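Local coordinates for phosphate-binding protein PstS 2 (Streptococcus pneumoniae, PDB 4H1X) that probably serves as the solute-binding component of the PstSACB ABC transporter, capturing phosphate outside the membrane for import into the cell, at residues L83-V88 with V245-L250; P101-F106 with I227-I232; I122-S127 with T147-Q152; L158-S163 with V184-T189; A199-T204 with G219-H224. One frame throughout, in Å; residues are numbered along the deposited sequence. Where two conformers were deposited one is given.

Interaction 1. Residues L83-V88 with V245-L250; sequences LEIDGV and VSMAEL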
# COMPACT_ATOMS: atom_id res chain seq x y z
N LEU A 83 -8.61 -3.31 14.95
CA LEU A 83 -8.96 -4.68 15.32
C LEU A 83 -7.76 -5.59 15.14
O LEU A 83 -6.94 -5.36 14.24
CB LEU A 83 -10.13 -5.21 14.45
CG LEU A 83 -11.51 -4.58 14.64
CD1 LEU A 83 -12.52 -5.16 13.64
CD2 LEU A 83 -12.02 -4.75 16.05
N GLU A 84 -7.68 -6.64 15.96
CA GLU A 84 -6.67 -7.67 15.73
C GLU A 84 -7.26 -8.58 14.63
O GLU A 84 -8.48 -8.76 14.59
CB GLU A 84 -6.36 -8.43 17.03
CG GLU A 84 -5.70 -7.52 18.07
CD GLU A 84 -5.25 -8.21 19.35
OE1 GLU A 84 -5.64 -9.38 19.57
OE2 GLU A 84 -4.52 -7.56 20.13
N ILE A 85 -6.42 -9.11 13.73
CA ILE A 85 -6.91 -10.01 12.68
C ILE A 85 -6.24 -11.36 12.89
O ILE A 85 -5.01 -11.45 12.91
CB ILE A 85 -6.71 -9.44 11.25
CG1 ILE A 85 -7.67 -8.26 11.01
CG2 ILE A 85 -6.94 -10.52 10.19
CD1 ILE A 85 -7.11 -6.98 11.24
N ASP A 86 -7.07 -12.40 13.10
CA ASP A 86 -6.59 -13.77 13.41
C ASP A 86 -5.75 -13.74 14.69
O ASP A 86 -4.71 -14.40 14.78
CB ASP A 86 -5.78 -14.37 12.25
CG ASP A 86 -6.49 -14.60 10.92
OD1 ASP A 86 -7.69 -14.98 10.94
OD2 ASP A 86 -5.81 -14.50 9.87
N GLY A 87 -6.19 -12.94 15.66
CA GLY A 87 -5.52 -12.75 16.94
C GLY A 87 -4.19 -12.01 16.90
O GLY A 87 -3.52 -11.92 17.94
N VAL A 88 -3.82 -11.43 15.71
CA VAL A 88 -2.56 -10.68 15.49
C VAL A 88 -2.81 -9.16 15.48
O VAL A 88 -3.59 -8.65 14.67
CB VAL A 88 -1.83 -11.11 14.18
CG1 VAL A 88 -0.52 -10.34 13.97
CG2 VAL A 88 -1.58 -12.62 14.13
N VAL A 245 -11.17 -9.94 14.88
CA VAL A 245 -11.99 -10.60 13.87
C VAL A 245 -11.13 -11.62 13.17
O VAL A 245 -9.94 -11.40 12.98
CB VAL A 245 -12.67 -9.65 12.84
CG1 VAL A 245 -13.86 -8.93 13.46
CG2 VAL A 245 -11.68 -8.65 12.23
N SER A 246 -11.75 -12.73 12.73
CA SER A 246 -11.04 -13.67 11.87
C SER A 246 -11.04 -13.10 10.44
O SER A 246 -11.83 -12.19 10.16
CB SER A 246 -11.74 -15.03 11.90
OG SER A 246 -13.08 -14.93 11.42
N MSE A 247 -10.20 -13.66 9.54
CA MSE A 247 -10.20 -13.22 8.14
C MSE A 247 -11.56 -13.56 7.51
O MSE A 247 -12.04 -12.78 6.71
CB MSE A 247 -9.04 -13.83 7.34
CG MSE A 247 -7.69 -13.15 7.57
SE MSE A 247 -7.35 -11.47 6.61
CE MSE A 247 -7.33 -12.15 4.75
N ALA A 248 -12.21 -14.69 7.91
CA ALA A 248 -13.54 -15.07 7.42
C ALA A 248 -14.57 -14.03 7.81
O ALA A 248 -15.34 -13.60 6.96
CB ALA A 248 -13.96 -16.43 7.99
N GLU A 249 -14.57 -13.63 9.10
CA GLU A 249 -15.49 -12.62 9.61
C GLU A 249 -15.25 -11.32 8.90
O GLU A 249 -16.22 -10.67 8.52
CB GLU A 249 -15.30 -12.41 11.11
CG GLU A 249 -16.06 -13.39 11.98
CD GLU A 249 -15.80 -13.25 13.47
OE1 GLU A 249 -14.70 -12.79 13.86
OE2 GLU A 249 -16.71 -13.61 14.25
N LEU A 250 -13.96 -10.95 8.69
CA LEU A 250 -13.59 -9.71 8.02
C LEU A 250 -14.23 -9.62 6.64
O LEU A 250 -14.87 -8.62 6.31
CB LEU A 250 -12.06 -9.55 7.91
CG LEU A 250 -11.56 -8.20 7.39
CD1 LEU A 250 -12.11 -7.03 8.25
CD2 LEU A 250 -10.04 -8.16 7.34

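Interaction 2. Residues P101-F106 with I227-I232; sequences PLQRPF and IALDGI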
# COMPACT_ATOMS: atom_id res chain seq x y z
N PRO A 101 -1.64 -10.38 8.31
CA PRO A 101 -1.90 -10.70 6.89
C PRO A 101 -2.37 -9.56 5.97
O PRO A 101 -2.19 -9.71 4.75
CB PRO A 101 -2.98 -11.77 6.99
CG PRO A 101 -3.73 -11.44 8.21
CD PRO A 101 -2.73 -10.86 9.18
N LEU A 102 -2.95 -8.48 6.50
CA LEU A 102 -3.41 -7.36 5.66
C LEU A 102 -2.27 -6.43 5.37
O LEU A 102 -2.05 -5.43 6.08
CB LEU A 102 -4.58 -6.60 6.29
CG LEU A 102 -5.79 -7.40 6.70
CD1 LEU A 102 -6.68 -6.56 7.56
CD2 LEU A 102 -6.54 -7.92 5.50
N GLN A 103 -1.48 -6.79 4.38
CA GLN A 103 -0.31 -6.01 3.99
C GLN A 103 0.02 -6.31 2.55
O GLN A 103 -0.37 -7.36 2.00
CB GLN A 103 0.91 -6.34 4.89
CG GLN A 103 1.35 -7.81 4.81
CD GLN A 103 2.70 -8.04 5.42
OE1 GLN A 103 3.74 -7.68 4.85
NE2 GLN A 103 2.70 -8.59 6.61
N ARG A 104 0.74 -5.38 1.94
CA ARG A 104 1.18 -5.54 0.57
C ARG A 104 2.53 -4.87 0.41
O ARG A 104 2.81 -3.86 1.08
CB ARG A 104 0.16 -4.96 -0.42
CG ARG A 104 -0.17 -3.50 -0.13
CD ARG A 104 -0.96 -2.84 -1.22
NE ARG A 104 -1.33 -1.48 -0.83
CZ ARG A 104 -1.86 -0.59 -1.65
NH1 ARG A 104 -2.10 -0.90 -2.92
NH2 ARG A 104 -2.13 0.63 -1.22
N PRO A 105 3.35 -5.38 -0.52
CA PRO A 105 4.64 -4.72 -0.76
C PRO A 105 4.49 -3.55 -1.73
O PRO A 105 3.60 -3.58 -2.61
CB PRO A 105 5.48 -5.83 -1.39
CG PRO A 105 4.46 -6.66 -2.16
CD PRO A 105 3.17 -6.57 -1.38
N PHE A 106 5.37 -2.55 -1.59
CA PHE A 106 5.54 -1.51 -2.59
C PHE A 106 6.84 -1.86 -3.29
O PHE A 106 7.93 -1.69 -2.72
CB PHE A 106 5.57 -0.11 -2.01
CG PHE A 106 4.26 0.51 -1.57
CD1 PHE A 106 3.07 -0.21 -1.65
CD2 PHE A 106 4.21 1.84 -1.17
CE1 PHE A 106 1.85 0.38 -1.31
CE2 PHE A 106 2.98 2.43 -0.82
CZ PHE A 106 1.82 1.69 -0.87
N ILE A 227 10.56 -1.68 -1.53
CA ILE A 227 11.07 -0.45 -0.91
C ILE A 227 10.27 -0.13 0.36
O ILE A 227 10.72 0.67 1.18
CB ILE A 227 11.10 0.75 -1.89
CG1 ILE A 227 9.69 1.17 -2.35
CG2 ILE A 227 12.03 0.47 -3.05
CD1 ILE A 227 9.57 2.60 -3.05
N ALA A 228 9.10 -0.73 0.53
CA ALA A 228 8.25 -0.50 1.70
C ALA A 228 7.21 -1.58 1.81
O ALA A 228 6.84 -2.20 0.80
CB ALA A 228 7.56 0.86 1.59
N LEU A 229 6.69 -1.76 3.03
CA LEU A 229 5.54 -2.62 3.30
C LEU A 229 4.43 -1.73 3.75
O LEU A 229 4.63 -0.84 4.59
CB LEU A 229 5.84 -3.72 4.33
CG LEU A 229 6.96 -4.70 3.99
CD1 LEU A 229 7.13 -5.70 5.12
CD2 LEU A 229 6.70 -5.42 2.68
N ASP A 230 3.27 -1.91 3.13
CA ASP A 230 2.12 -1.09 3.45
C ASP A 230 1.10 -1.97 4.14
O ASP A 230 0.51 -2.83 3.50
CB ASP A 230 1.54 -0.46 2.17
CG ASP A 230 0.27 0.34 2.39
OD1 ASP A 230 0.26 1.19 3.33
OD2 ASP A 230 -0.71 0.10 1.66
N GLY A 231 0.95 -1.79 5.45
CA GLY A 231 -0.04 -2.55 6.20
C GLY A 231 -1.37 -1.82 6.12
O GLY A 231 -1.42 -0.60 5.87
N ILE A 232 -2.46 -2.57 6.29
CA ILE A 232 -3.81 -2.02 6.31
C ILE A 232 -4.41 -2.36 7.68
O ILE A 232 -4.37 -3.51 8.11
CB ILE A 232 -4.67 -2.55 5.14
CG1 ILE A 232 -4.13 -2.06 3.77
CG2 ILE A 232 -6.16 -2.16 5.32
CD1 ILE A 232 -4.66 -2.83 2.55

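Interaction 3. Residues I122-S127 with T147-Q152; sequences ISFIHS and TEYTSQ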
# COMPACT_ATOMS: atom_id res chain seq x y z
N ILE A 122 18.31 4.16 -7.34
CA ILE A 122 18.05 2.92 -6.58
C ILE A 122 18.97 2.88 -5.35
O ILE A 122 18.54 2.50 -4.26
CB ILE A 122 18.23 1.64 -7.48
CG1 ILE A 122 17.23 1.57 -8.65
CG2 ILE A 122 18.27 0.33 -6.67
CD1 ILE A 122 15.79 1.70 -8.33
N SER A 123 20.26 3.26 -5.54
CA SER A 123 21.24 3.28 -4.44
C SER A 123 20.76 4.24 -3.35
O SER A 123 20.83 3.93 -2.16
CB SER A 123 22.63 3.66 -4.95
OG SER A 123 23.11 2.69 -5.87
N PHE A 124 20.23 5.40 -3.76
CA PHE A 124 19.69 6.38 -2.80
C PHE A 124 18.51 5.77 -2.05
O PHE A 124 18.43 5.90 -0.84
CB PHE A 124 19.23 7.65 -3.54
CG PHE A 124 18.58 8.63 -2.58
CD1 PHE A 124 19.37 9.42 -1.74
CD2 PHE A 124 17.20 8.68 -2.43
CE1 PHE A 124 18.78 10.30 -0.83
CE2 PHE A 124 16.61 9.52 -1.47
CZ PHE A 124 17.41 10.33 -0.68
N ILE A 125 17.59 5.12 -2.76
CA ILE A 125 16.42 4.49 -2.13
C ILE A 125 16.87 3.42 -1.10
O ILE A 125 16.27 3.30 -0.03
CB ILE A 125 15.50 3.88 -3.19
CG1 ILE A 125 14.83 4.98 -4.06
CG2 ILE A 125 14.43 2.97 -2.52
CD1 ILE A 125 14.06 4.41 -5.35
N HIS A 126 17.94 2.69 -1.42
CA HIS A 126 18.49 1.64 -0.55
C HIS A 126 19.27 2.20 0.64
O HIS A 126 19.44 1.49 1.63
CB HIS A 126 19.40 0.70 -1.37
CG HIS A 126 18.61 -0.24 -2.22
ND1 HIS A 126 19.18 -0.90 -3.31
CD2 HIS A 126 17.30 -0.59 -2.14
CE1 HIS A 126 18.22 -1.67 -3.80
NE2 HIS A 126 17.07 -1.50 -3.14
N SER A 127 19.71 3.45 0.56
CA SER A 127 20.56 4.06 1.60
C SER A 127 19.85 4.31 2.92
O SER A 127 18.61 4.29 2.98
CB SER A 127 21.12 5.38 1.09
OG SER A 127 20.12 6.39 1.07
N THR A 147 23.05 0.94 3.56
CA THR A 147 24.26 1.46 2.90
C THR A 147 24.30 2.99 2.99
O THR A 147 23.29 3.63 3.32
CB THR A 147 24.36 0.98 1.44
OG1 THR A 147 23.37 1.62 0.62
CG2 THR A 147 24.29 -0.55 1.30
N GLU A 148 25.48 3.57 2.74
CA GLU A 148 25.65 5.01 2.75
C GLU A 148 25.52 5.52 1.32
O GLU A 148 25.90 4.81 0.38
CB GLU A 148 27.02 5.40 3.38
CG GLU A 148 27.24 6.90 3.61
CD GLU A 148 26.18 7.67 4.40
OE1 GLU A 148 25.68 7.13 5.41
OE2 GLU A 148 25.88 8.82 4.01
N TYR A 149 24.93 6.71 1.16
CA TYR A 149 24.78 7.40 -0.12
C TYR A 149 25.55 8.73 -0.10
O TYR A 149 25.35 9.54 0.81
CB TYR A 149 23.30 7.69 -0.47
CG TYR A 149 23.13 8.40 -1.80
CD1 TYR A 149 23.10 7.69 -3.00
CD2 TYR A 149 23.02 9.79 -1.86
CE1 TYR A 149 22.99 8.34 -4.23
CE2 TYR A 149 22.93 10.46 -3.08
CZ TYR A 149 22.91 9.73 -4.26
OH TYR A 149 22.82 10.38 -5.46
N THR A 150 26.34 9.00 -1.15
CA THR A 150 27.02 10.28 -1.38
C THR A 150 26.64 10.74 -2.80
O THR A 150 26.79 9.97 -3.76
CB THR A 150 28.55 10.18 -1.14
OG1 THR A 150 28.78 9.91 0.24
CG2 THR A 150 29.30 11.46 -1.54
N SER A 151 26.15 11.99 -2.93
CA SER A 151 25.74 12.49 -4.26
C SER A 151 26.89 12.59 -5.26
O SER A 151 28.01 12.97 -4.90
CB SER A 151 25.06 13.85 -4.14
OG SER A 151 24.64 14.29 -5.43
N GLN A 152 26.61 12.23 -6.53
CA GLN A 152 27.56 12.31 -7.65
C GLN A 152 27.25 13.58 -8.45
O GLN A 152 27.95 13.89 -9.42
CB GLN A 152 27.49 11.05 -8.56
CG GLN A 152 27.29 9.72 -7.82
CD GLN A 152 27.64 8.48 -8.62
OE1 GLN A 152 27.33 8.35 -9.81
NE2 GLN A 152 28.25 7.50 -7.95

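Interaction 4. Residues L158-S163 with V184-T189; sequences LSVVGS and VTIDIT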
# COMPACT_ATOMS: atom_id res chain seq x y z
N LEU A 158 14.84 10.77 -15.34
CA LEU A 158 14.35 9.46 -14.97
C LEU A 158 12.87 9.42 -15.14
O LEU A 158 12.17 10.41 -14.80
CB LEU A 158 14.69 9.10 -13.52
CG LEU A 158 16.08 8.58 -13.28
CD1 LEU A 158 16.31 8.41 -11.80
CD2 LEU A 158 16.31 7.26 -14.02
N SER A 159 12.37 8.31 -15.66
CA SER A 159 10.93 8.09 -15.80
C SER A 159 10.55 6.93 -14.90
O SER A 159 11.09 5.82 -15.06
CB SER A 159 10.54 7.82 -17.25
OG SER A 159 9.15 7.55 -17.32
N VAL A 160 9.66 7.18 -13.95
CA VAL A 160 9.20 6.17 -12.98
C VAL A 160 7.70 6.00 -13.21
O VAL A 160 6.96 6.99 -13.18
CB VAL A 160 9.58 6.52 -11.51
CG1 VAL A 160 9.17 5.37 -10.59
CG2 VAL A 160 11.08 6.81 -11.36
N VAL A 161 7.25 4.78 -13.54
CA VAL A 161 5.86 4.58 -13.94
C VAL A 161 5.19 3.44 -13.21
O VAL A 161 5.82 2.39 -13.05
CB VAL A 161 5.84 4.27 -15.47
CG1 VAL A 161 4.44 3.92 -15.97
CG2 VAL A 161 6.46 5.42 -16.30
N GLY A 162 3.90 3.59 -12.88
CA GLY A 162 3.18 2.45 -12.33
C GLY A 162 2.07 2.72 -11.35
O GLY A 162 1.37 3.73 -11.44
N SER A 163 2.01 1.87 -10.33
CA SER A 163 0.95 1.87 -9.31
C SER A 163 0.71 3.23 -8.68
O SER A 163 1.65 3.87 -8.19
CB SER A 163 1.27 0.87 -8.22
OG SER A 163 0.29 0.93 -7.20
N VAL A 184 18.96 16.67 -11.83
CA VAL A 184 18.25 15.44 -12.19
C VAL A 184 16.77 15.72 -12.20
O VAL A 184 16.27 16.26 -11.22
CB VAL A 184 18.58 14.23 -11.27
CG1 VAL A 184 17.59 13.07 -11.51
CG2 VAL A 184 20.00 13.76 -11.48
N THR A 185 16.07 15.34 -13.28
CA THR A 185 14.62 15.51 -13.30
C THR A 185 13.99 14.12 -13.17
O THR A 185 14.46 13.17 -13.78
CB THR A 185 14.13 16.29 -14.52
OG1 THR A 185 14.56 15.64 -15.70
CG2 THR A 185 14.60 17.72 -14.53
N ILE A 186 12.96 14.00 -12.35
CA ILE A 186 12.30 12.70 -12.18
C ILE A 186 10.81 12.89 -12.49
O ILE A 186 10.16 13.65 -11.80
CB ILE A 186 12.53 12.06 -10.77
CG1 ILE A 186 14.06 11.78 -10.49
CG2 ILE A 186 11.71 10.77 -10.64
CD1 ILE A 186 14.43 11.36 -9.02
N ASP A 187 10.31 12.21 -13.53
CA ASP A 187 8.90 12.21 -13.90
C ASP A 187 8.26 10.96 -13.31
O ASP A 187 8.80 9.85 -13.47
CB ASP A 187 8.72 12.18 -15.43
CG ASP A 187 9.05 13.43 -16.23
OD1 ASP A 187 9.51 14.42 -15.62
OD2 ASP A 187 8.84 13.41 -17.46
N ILE A 188 7.14 11.12 -12.62
CA ILE A 188 6.48 9.96 -12.04
C ILE A 188 5.11 9.85 -12.68
O ILE A 188 4.29 10.76 -12.52
CB ILE A 188 6.41 10.09 -10.50
CG1 ILE A 188 7.83 10.18 -9.89
CG2 ILE A 188 5.58 8.92 -9.92
CD1 ILE A 188 7.93 10.72 -8.48
N THR A 189 4.85 8.74 -13.36
CA THR A 189 3.58 8.52 -14.02
C THR A 189 2.77 7.50 -13.26
O THR A 189 3.23 6.36 -13.07
CB THR A 189 3.80 8.09 -15.48
OG1 THR A 189 4.50 9.11 -16.17
CG2 THR A 189 2.48 7.78 -16.19
O HOH W 1 7.21 9.11 -16.28

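Interaction 5. Residues A199-T204 with G219-H224; sequences AVKEKT and GKSLTH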
# COMPACT_ATOMS: atom_id res chain seq x y z
N ALA A 199 5.92 -0.79 -19.23
CA ALA A 199 6.75 0.38 -19.54
C ALA A 199 8.22 0.04 -19.34
O ALA A 199 9.04 0.40 -20.19
CB ALA A 199 6.35 1.56 -18.67
N VAL A 200 8.56 -0.72 -18.29
CA VAL A 200 9.96 -1.09 -18.04
C VAL A 200 10.43 -2.04 -19.16
O VAL A 200 11.49 -1.82 -19.73
CB VAL A 200 10.16 -1.71 -16.63
CG1 VAL A 200 11.54 -2.36 -16.50
CG2 VAL A 200 9.97 -0.67 -15.54
N LYS A 201 9.64 -3.05 -19.48
CA LYS A 201 10.01 -4.02 -20.52
C LYS A 201 10.13 -3.36 -21.91
O LYS A 201 11.07 -3.66 -22.64
CB LYS A 201 9.00 -5.18 -20.57
CG LYS A 201 8.98 -5.97 -19.27
CD LYS A 201 8.16 -7.25 -19.42
CE LYS A 201 8.29 -8.06 -18.16
NZ LYS A 201 7.72 -9.42 -18.34
N GLU A 202 9.23 -2.40 -22.22
CA GLU A 202 9.20 -1.65 -23.49
C GLU A 202 10.24 -0.52 -23.53
O GLU A 202 10.43 0.10 -24.58
CB GLU A 202 7.80 -1.11 -23.75
CG GLU A 202 6.83 -2.22 -24.13
CD GLU A 202 5.43 -1.82 -24.54
OE1 GLU A 202 5.12 -0.61 -24.58
OE2 GLU A 202 4.62 -2.74 -24.82
N LYS A 203 10.97 -0.31 -22.42
CA LYS A 203 12.04 0.67 -22.23
C LYS A 203 11.52 2.11 -22.28
O LYS A 203 12.29 3.01 -22.60
CB LYS A 203 13.20 0.44 -23.24
CG LYS A 203 13.82 -0.95 -23.20
CD LYS A 203 15.02 -1.03 -24.14
CE LYS A 203 15.45 -2.44 -24.43
NZ LYS A 203 16.68 -2.46 -25.27
N THR A 204 10.22 2.34 -21.96
CA THR A 204 9.62 3.70 -21.92
C THR A 204 9.69 4.27 -20.48
O THR A 204 9.44 5.46 -20.27
CB THR A 204 8.20 3.73 -22.49
OG1 THR A 204 7.33 2.98 -21.64
CG2 THR A 204 8.12 3.22 -23.94
N GLY A 219 7.47 -11.15 -13.91
CA GLY A 219 8.84 -11.16 -13.38
C GLY A 219 9.93 -11.52 -14.37
O GLY A 219 11.10 -11.21 -14.12
N LYS A 220 9.59 -12.17 -15.51
CA LYS A 220 10.56 -12.58 -16.52
C LYS A 220 11.35 -11.38 -17.05
O LYS A 220 10.74 -10.40 -17.47
CB LYS A 220 9.88 -13.34 -17.68
CG LYS A 220 10.80 -14.32 -18.38
CD LYS A 220 10.07 -15.08 -19.49
CE LYS A 220 11.02 -15.92 -20.32
NZ LYS A 220 10.29 -16.84 -21.23
N SER A 221 12.69 -11.45 -16.96
CA SER A 221 13.66 -10.42 -17.40
C SER A 221 13.76 -9.24 -16.42
O SER A 221 14.52 -8.33 -16.68
CB SER A 221 13.32 -9.88 -18.80
OG SER A 221 12.25 -8.94 -18.77
N LEU A 222 12.99 -9.25 -15.31
CA LEU A 222 13.03 -8.14 -14.36
C LEU A 222 13.56 -8.52 -13.01
O LEU A 222 13.48 -9.68 -12.58
CB LEU A 222 11.62 -7.53 -14.13
CG LEU A 222 10.86 -7.03 -15.35
CD1 LEU A 222 9.57 -6.33 -14.93
CD2 LEU A 222 11.71 -6.12 -16.21
N THR A 223 14.02 -7.48 -12.28
CA THR A 223 14.37 -7.57 -10.86
C THR A 223 13.32 -6.73 -10.13
O THR A 223 12.92 -5.67 -10.65
CB THR A 223 15.81 -7.07 -10.60
OG1 THR A 223 16.72 -7.82 -11.41
CG2 THR A 223 16.21 -7.20 -9.13
N HIS A 224 12.78 -7.23 -9.02
CA HIS A 224 11.84 -6.46 -8.19
C HIS A 224 12.45 -6.34 -6.81
O HIS A 224 13.22 -7.21 -6.38
CB HIS A 224 10.43 -7.07 -8.14
CG HIS A 224 10.35 -8.36 -7.39
ND1 HIS A 224 10.52 -9.57 -8.03
CD2 HIS A 224 10.13 -8.58 -6.08
CE1 HIS A 224 10.38 -10.49 -7.10
NE2 HIS A 224 10.16 -9.95 -5.90

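Interaction 1. Residues L83-V88 with V245-L250
Val-245 opens the contact as the end of a short parallel strand laid beside the strand that ends at Ile-85. Its N donates to Glu-84 O at 3.0 Å, nearly along the C=O axis, and its own O receives Asp-86 N at 3.0 Å in the carbonyl plane, so one residue is held through both of its backbone polar atoms. The CA of Ile-85 adds a C-H...O contact to the same carbonyl. With CG1 anti to the carbonyl carbon, both valine methyls meet the CD1 branch of Leu-83 obliquely, CG2 lying 3.9 Å from Leu-83 CD1.

Ser-246 then leaves the sheet and becomes the N-cap of helix 247-254. Its OG accepts from Glu-249 N at 3.0 Å, and Glu-249 OE1 accepts from Ser-246 N through its anti lone pair, which completes a capping box.

Met-247, present as selenomethionine, donates its N to Asp-86 OD1 at 3.2 Å, coming from above the carboxylate plane, 43° out of it. Its chain bends at chi2 and chi3, so that SE settles 3.7 Å from Ile-85 CG2 while CG passes Asp-86 OD2 obliquely. Leu-250, one turn into the helix, directs CD2 loosely toward Ile-85 CG1; Phe-26 and Val-234 also touch this leucine.

Asp-86 owes its position to the type I' turn from Ile-85 to Val-88. A carboxylate delivered by that turn to the first N-H of a helix would be favoured by the positive end of the helix dipole, which is consistent with its being ionised.

Interaction 2. Residues P101-F106 with I227-I232
Asp-230 OD2 is the best-held polar atom here, gripped by two nitrogens of one guanidinium. Arg-104 NE reaches Asp-230 OD2 at 3.0 Å on the anti lone pair of that oxygen, and Arg-104 NH2 adds a longer bond of 3.3 Å to the same oxygen from above the carboxylate plane. The oxygen lies in the guanidinium plane, although the two flat groups are turned 48° apart. Arg-104 starts with CG in the crowded position between N and carbonyl carbon (chi1 55°) and then runs extended to NE, side by side with the aspartate.

Phe-106 follows on the same face. Its ring receives Asp-230 CB in an off-centre CH-pi contact, 4.0 Å from CB to the ring centroid, while its CE1 lies 3.6 Å above the guanidinium plane of Arg-104, toward the rim of that face. Charge pair and ring thus form one buried cluster.

The strands that carry them run antiparallel. Arg-104 and Asp-230 make a hydrogen-bonded pair, Asp-230 N meeting Arg-104 O at 2.9 Å almost along the C=O axis. On the other face Pro-105 CB rests against Leu-229 CD2, and Gln-103 lies alongside Leu-229, its NE2 held by Tyr-100 O and Val-95 O. Ile-227 and Ala-228 both face Phe-106, a classic beta bulge at which strand 223-236 turns a corner.

Arg-104 NH1 bonds Ser-165 OG, and a citrate, probably from the crystallisation liquor, lies close to the arginine side chain. Paired long strands passing from lobe to lobe beside what is probably the ligand cleft are consistent with the hinge of a periplasmic binding protein.

Interaction 3. Residues I122-S127 with T147-Q152
An aromatic pair dominates this contact between the end of helix 116-126 and an irregular segment. Phe-124 and Tyr-149 form a T-shaped (edge-to-face) stack with centroids 5.2 Å apart and planes at 88°. The phenylalanine supplies the edge: its CD1 stands over the tyrosine face near the rim, 3.7 Å from Tyr-149 CD2. Both rings leave their backbones with CG anti to N (chi1 176° in Phe-124), and the side chains cross at about a right angle.

CH contacts extend the grip. Phe-124 CB lies over the tyrosine face, 4.1 Å from the ring centroid, so base and edge of one residue cover a single face of the other. Closer still, Ser-127 CB meets Tyr-149 CB at 3.5 Å, and Ser-127 CA makes a C-H...O contact with Thr-147 O at 3.3 Å.

No hydrogen bond crosses between the segments; the polar work is done at the helix end. Phe-124 O accepts from both Ser-127 N and Ser-127 OG, the hydroxyl lying 2.6 Å from Phe-124 O on a lone pair in the carbonyl plane. Tyr-149 OH bonds Asp-120 OD2 and Asn-181 ND2, which fixes the far end of the ring.

Ser-127 closes helix 116-126 and is also the N-cap of helix 128-136. Gln-129 of that helix touches the side chains of Phe-124 and Tyr-149, while Ala-176 and Tyr-177 bring helix 164-180 against Phe-124 and Tyr-149 respectively.

Interaction 4. Residues L158-S163 with V184-T189
Backbone hydrogen bonds make up the framework: five link strands 158-162 and 184-189, whose directions differ by only 14°, in a regular parallel ladder. Asp-187 lies opposite Ser-159 and donates N to Leu-158 O at 2.9 Å, while its O receives Val-160 N at 2.8 Å. Two residues on, Thr-189, paired with Val-161, reaches Val-160 O with N and takes Gly-162 N on its O at 2.9 Å. All five donors approach nearly along the C=O axis. C-H...O contacts fill in between, among them Ile-188 CA to Val-160 O at 3.2 Å.

Apolar contacts form on the face of Leu-158, Val-160, Ile-186 and Ile-188. Val-160 and Ile-186 lie side by side, CG2 to CG2 at 4.1 Å, and Leu-158 CB meets Ile-186 CG1 at the same separation of 4.1 Å.

The other face is more polar. Val-161 CG2 packs on Thr-189 CB at 3.9 Å, with Thr-189 OG1 anti to the carbonyl carbon. A water joins Ser-159 OG to Thr-189 OG1, and donates a weak bond to Asp-187 O.

The strands are the two arms of a beta-alpha-beta crossover through helix 164-180, whose Met-170 and Tyr-177 pack on the apolar face. Phe-121 of helix 116-126 touches Leu-158 and Ile-186 there too, while strand 207-210 bonds to the other edge of strand 155-162, making it an interior strand of the sheet.

Interaction 5. Residues A199-T204 with G219-H224
Lys-201 and Leu-222 carry most of this surface contact. The lysine leaves helix 193-202 with CG anti to the carbonyl carbon (chi1 -63°) and runs fully extended, crossing Leu-222 at about a right angle. Its CE lies 3.9 Å from Leu-222 CD1, so methylenes cover the leucine branch before the ammonium reaches the turn. There Lys-201 NZ gives a weak hydrogen bond of 3.3 Å to Lys-220 O; its stronger partner is Glu-218 O. The other branch, Leu-222 CD2, meets Val-200 CG1 at 3.8 Å.

The turn sets the acceptor in place. Residues Gly-219 to Leu-222 form a type II beta turn closed by Leu-222 N to Gly-219 O, with Ser-221 at positive phi. Ser-221 OG donates to Lys-220 O at a very short 2.5 Å, in the carbonyl plane on a lone pair, so that oxygen has two donors. On the helix side, Lys-203 ends the last turn in a Schellman motif, and beyond the contact Val-109 touches Val-200.

An ammonium drawn toward the carbonyls of Glu-218 and, weakly, Glu-217, in the short helix just before the turn, would probably be stabilised by the negative end of that helix, while its aliphatic stem covers part of the leucine.

How the interactions relate
The five contacts differ in depth and chemistry. Interaction 2 is the buried one, about 5 Å between its centre and that of the chain, and combines a salt bridge with strand pairing; interactions 1, 3 and 4 are partly buried, and interaction 5 lies at the surface, relying on one long lysine and a few methyls. Interactions 1 and 2 meet directly, Leu-102 packing on Ile-85, Met-247 and Leu-250. Strand 223-236 serves both interactions 2 and 5. Interaction 4 touches interaction 5 through Val-161 and Ala-199. Interactions 1, 2 and 4 use strand hydrogen bonding, parallel in 1 and 4 but antiparallel in 2, whereas interaction 3 is aromatic and joins 2 where Ile-125 packs on Ile-227.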